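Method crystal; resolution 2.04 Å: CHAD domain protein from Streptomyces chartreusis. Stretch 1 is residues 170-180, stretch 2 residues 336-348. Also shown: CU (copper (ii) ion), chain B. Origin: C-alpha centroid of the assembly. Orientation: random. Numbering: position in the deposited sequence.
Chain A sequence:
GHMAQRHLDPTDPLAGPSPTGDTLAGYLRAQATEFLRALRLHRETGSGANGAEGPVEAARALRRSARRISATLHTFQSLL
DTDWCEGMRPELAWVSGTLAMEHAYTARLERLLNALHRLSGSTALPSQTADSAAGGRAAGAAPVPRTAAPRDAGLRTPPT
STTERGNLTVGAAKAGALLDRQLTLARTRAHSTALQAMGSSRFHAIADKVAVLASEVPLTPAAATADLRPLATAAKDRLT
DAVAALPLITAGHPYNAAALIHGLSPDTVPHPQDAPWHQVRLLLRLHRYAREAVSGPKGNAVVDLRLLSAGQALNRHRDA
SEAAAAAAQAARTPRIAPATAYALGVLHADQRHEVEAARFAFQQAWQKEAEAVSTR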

# COMPACT_ATOMS: atom_id res chain seq x y z
N VAL A 170 -0.67 -20.79 0.11
CA VAL A 170 0.64 -21.41 0.38
C VAL A 170 1.76 -20.37 0.65
O VAL A 170 2.60 -20.59 1.51
CB VAL A 170 1.04 -22.38 -0.77
CG1 VAL A 170 1.34 -21.62 -2.06
CG2 VAL A 170 2.22 -23.25 -0.38
N GLY A 171 1.75 -19.25 -0.06
CA GLY A 171 2.77 -18.20 0.06
C GLY A 171 2.80 -17.56 1.44
O GLY A 171 3.85 -17.49 2.08
N ALA A 172 1.62 -17.09 1.86
CA ALA A 172 1.40 -16.52 3.14
C ALA A 172 1.69 -17.50 4.26
O ALA A 172 2.22 -17.10 5.30
CB ALA A 172 -0.05 -16.09 3.25
N ALA A 173 1.28 -18.75 4.06
CA ALA A 173 1.40 -19.79 5.06
C ALA A 173 2.85 -20.11 5.26
O ALA A 173 3.31 -20.22 6.40
CB ALA A 173 0.66 -21.05 4.65
N LYS A 174 3.57 -20.22 4.16
CA LYS A 174 4.98 -20.44 4.23
C LYS A 174 5.72 -19.29 4.84
O LYS A 174 6.65 -19.54 5.60
CB LYS A 174 5.58 -20.76 2.88
CG LYS A 174 5.45 -22.25 2.57
CD LYS A 174 5.81 -22.54 1.13
CE LYS A 174 5.95 -24.02 0.88
NZ LYS A 174 6.41 -24.24 -0.53
N ALA A 175 5.33 -18.04 4.51
CA ALA A 175 6.03 -16.88 5.06
C ALA A 175 5.83 -16.85 6.55
O ALA A 175 6.74 -16.52 7.29
CB ALA A 175 5.54 -15.57 4.45
N GLY A 176 4.62 -17.23 6.98
CA GLY A 176 4.22 -17.22 8.36
C GLY A 176 5.03 -18.19 9.17
O GLY A 176 5.49 -17.88 10.28
N ALA A 177 5.21 -19.38 8.61
CA ALA A 177 5.96 -20.41 9.27
C ALA A 177 7.48 -20.07 9.31
O ALA A 177 8.19 -20.37 10.29
CB ALA A 177 5.73 -21.72 8.55
N LEU A 178 7.97 -19.47 8.23
CA LEU A 178 9.37 -19.02 8.19
C LEU A 178 9.67 -17.99 9.30
O LEU A 178 10.61 -18.13 10.05
CB LEU A 178 9.68 -18.45 6.81
CG LEU A 178 11.09 -17.94 6.61
CD1 LEU A 178 12.07 -19.09 6.67
CD2 LEU A 178 11.18 -17.22 5.27
N LEU A 179 8.84 -16.97 9.40
CA LEU A 179 9.00 -15.96 10.42
C LEU A 179 8.78 -16.51 11.84
O LEU A 179 9.46 -16.14 12.79
CB LEU A 179 8.03 -14.81 10.14
CG LEU A 179 8.36 -14.01 8.87
CD1 LEU A 179 7.17 -13.18 8.46
CD2 LEU A 179 9.56 -13.08 9.06
N ASP A 180 7.79 -17.37 12.00
CA ASP A 180 7.61 -18.04 13.27
C ASP A 180 8.88 -18.78 13.72
O ASP A 180 9.33 -18.63 14.85
CB ASP A 180 6.42 -18.99 13.16
CG ASP A 180 6.04 -19.64 14.47
OD1 ASP A 180 6.71 -19.48 15.49
OD2 ASP A 180 5.03 -20.33 14.49
N ILE A 336 14.22 -20.22 -0.20
CA ILE A 336 12.79 -20.08 -0.05
C ILE A 336 12.16 -20.07 -1.42
O ILE A 336 12.78 -19.66 -2.39
CB ILE A 336 12.37 -18.85 0.76
CG1 ILE A 336 12.92 -17.54 0.13
CG2 ILE A 336 12.79 -19.07 2.21
CD1 ILE A 336 12.42 -16.30 0.82
N ALA A 337 10.91 -20.53 -1.45
CA ALA A 337 10.09 -20.56 -2.67
C ALA A 337 9.72 -19.12 -3.12
O ALA A 337 9.62 -18.25 -2.28
CB ALA A 337 8.80 -21.36 -2.39
N PRO A 338 9.54 -18.88 -4.43
CA PRO A 338 9.10 -17.57 -4.93
C PRO A 338 7.81 -17.07 -4.27
O PRO A 338 7.70 -15.90 -3.97
CB PRO A 338 8.88 -17.82 -6.43
CG PRO A 338 9.92 -18.86 -6.74
CD PRO A 338 9.86 -19.79 -5.54
N ALA A 339 6.84 -17.96 -4.05
CA ALA A 339 5.60 -17.58 -3.46
C ALA A 339 5.81 -17.04 -2.03
O ALA A 339 5.10 -16.14 -1.57
CB ALA A 339 4.64 -18.76 -3.45
N THR A 340 6.81 -17.59 -1.34
CA THR A 340 7.11 -17.16 0.02
C THR A 340 7.73 -15.76 -0.03
O THR A 340 7.32 -14.87 0.69
CB THR A 340 8.05 -18.18 0.67
OG1 THR A 340 7.37 -19.43 0.68
CG2 THR A 340 8.40 -17.77 2.08
N ALA A 341 8.69 -15.55 -0.93
CA ALA A 341 9.30 -14.24 -1.07
C ALA A 341 8.27 -13.19 -1.51
O ALA A 341 8.34 -12.01 -1.15
CB ALA A 341 10.44 -14.33 -2.06
N TYR A 342 7.32 -13.62 -2.31
CA TYR A 342 6.31 -12.69 -2.81
C TYR A 342 5.46 -12.24 -1.68
O TYR A 342 5.20 -11.07 -1.55
CB TYR A 342 5.50 -13.42 -3.88
CG TYR A 342 4.26 -12.74 -4.47
CD1 TYR A 342 3.03 -12.73 -3.78
CD2 TYR A 342 4.31 -12.21 -5.75
CE1 TYR A 342 1.90 -12.16 -4.35
CE2 TYR A 342 3.19 -11.65 -6.34
CZ TYR A 342 1.99 -11.64 -5.64
OH TYR A 342 0.92 -11.07 -6.23
N ALA A 343 5.07 -13.16 -0.80
CA ALA A 343 4.31 -12.77 0.35
C ALA A 343 5.07 -11.79 1.25
O ALA A 343 4.49 -10.87 1.81
CB ALA A 343 3.91 -13.99 1.17
N LEU A 344 6.36 -12.04 1.42
CA LEU A 344 7.17 -11.23 2.26
C LEU A 344 7.34 -9.85 1.68
O LEU A 344 7.42 -8.89 2.43
CB LEU A 344 8.54 -11.88 2.45
CG LEU A 344 8.54 -13.18 3.24
CD1 LEU A 344 9.92 -13.82 3.14
CD2 LEU A 344 8.21 -12.88 4.69
N GLY A 345 7.40 -9.73 0.35
CA GLY A 345 7.37 -8.41 -0.31
C GLY A 345 6.15 -7.55 0.04
O GLY A 345 6.26 -6.35 0.28
N VAL A 346 4.98 -8.20 0.06
CA VAL A 346 3.73 -7.55 0.39
C VAL A 346 3.75 -7.09 1.84
O VAL A 346 3.36 -5.97 2.18
CB VAL A 346 2.55 -8.53 0.20
CG1 VAL A 346 1.24 -7.89 0.60
CG2 VAL A 346 2.42 -8.94 -1.26
N LEU A 347 4.21 -7.99 2.70
CA LEU A 347 4.29 -7.73 4.13
C LEU A 347 5.26 -6.60 4.51
O LEU A 347 4.98 -5.80 5.37
CB LEU A 347 4.69 -9.02 4.81
CG LEU A 347 4.76 -9.08 6.30
CD1 LEU A 347 3.41 -8.71 6.88
CD2 LEU A 347 5.16 -10.52 6.63
N HIS A 348 6.41 -6.55 3.87
CA HIS A 348 7.30 -5.41 4.02
C HIS A 348 6.64 -4.12 3.61
O HIS A 348 6.75 -3.12 4.32
CB HIS A 348 8.59 -5.61 3.22
CG HIS A 348 9.46 -4.40 3.14
ND1 HIS A 348 9.35 -3.46 2.13
CD2 HIS A 348 10.45 -3.95 3.96
CE1 HIS A 348 10.25 -2.50 2.33
NE2 HIS A 348 10.92 -2.78 3.44
CU CU B . 12.62 -1.71 3.81

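The centre of the contact is apolar, with alanines flanked by leucines and an isoleucine. Ala175 points toward the second helix, its CB lying 4.0 Å from Ala343 CB and 3.8 Å from Leu344 CD2. Leu344 leaves its backbone sideways, but the end of its side chain comes nearer to the first helix and meets two leucines: its CD1 is 4.2 Å from Leu178 CD2, and its CD2 is 3.9 Å from Leu179 CD1. Leu179 CD1 also touches Leu347 CD2 at 3.8 Å, while Leu178 CD2 reaches back to Ile336 CG2, just before the second helix, at 3.9 Å. These are van der Waals contacts that remove hydrocarbon surface from water.

The helices, 170-180 and 338-348, cross steeply, at -79°, with their axes approaching to 7.5 Å. So close a crossing brings backbone against backbone: the CA atoms of Gly171 and Thr340 are 4.5 Å apart, and Gly171 CA lies 3.5 Å from Ala339 O. Glycine suits this position, since a CB built there would fall 2.8 Å from Ala339 O, a clash. Beside it, Gly171 O packs 3.6 Å from Ala343 CB, yet remains the acceptor for Ala175 N (2.9 Å) within its own helix.

Thr340 fits as a knob into the hole formed by Gly171, Lys174, Ala175 and Leu178. Its methyl CG2 lies 3.9 Å from Ala175 CA, and its OG1 is 3.1 Å from Lys174 CB, a close contact with the aliphatic base of the lysine rather than a hydrogen bond. Farther out, the extended Lys174 side chain passes along the exposed edge, where NZ comes within 4.2 Å of Ala337 CB, at the N-cap position of the second helix. No hydrogen bond joins the stretches. Away from this interface, His348 NE2 binds the copper ion at 2.0 Å, alongside ligands elsewhere in the structure.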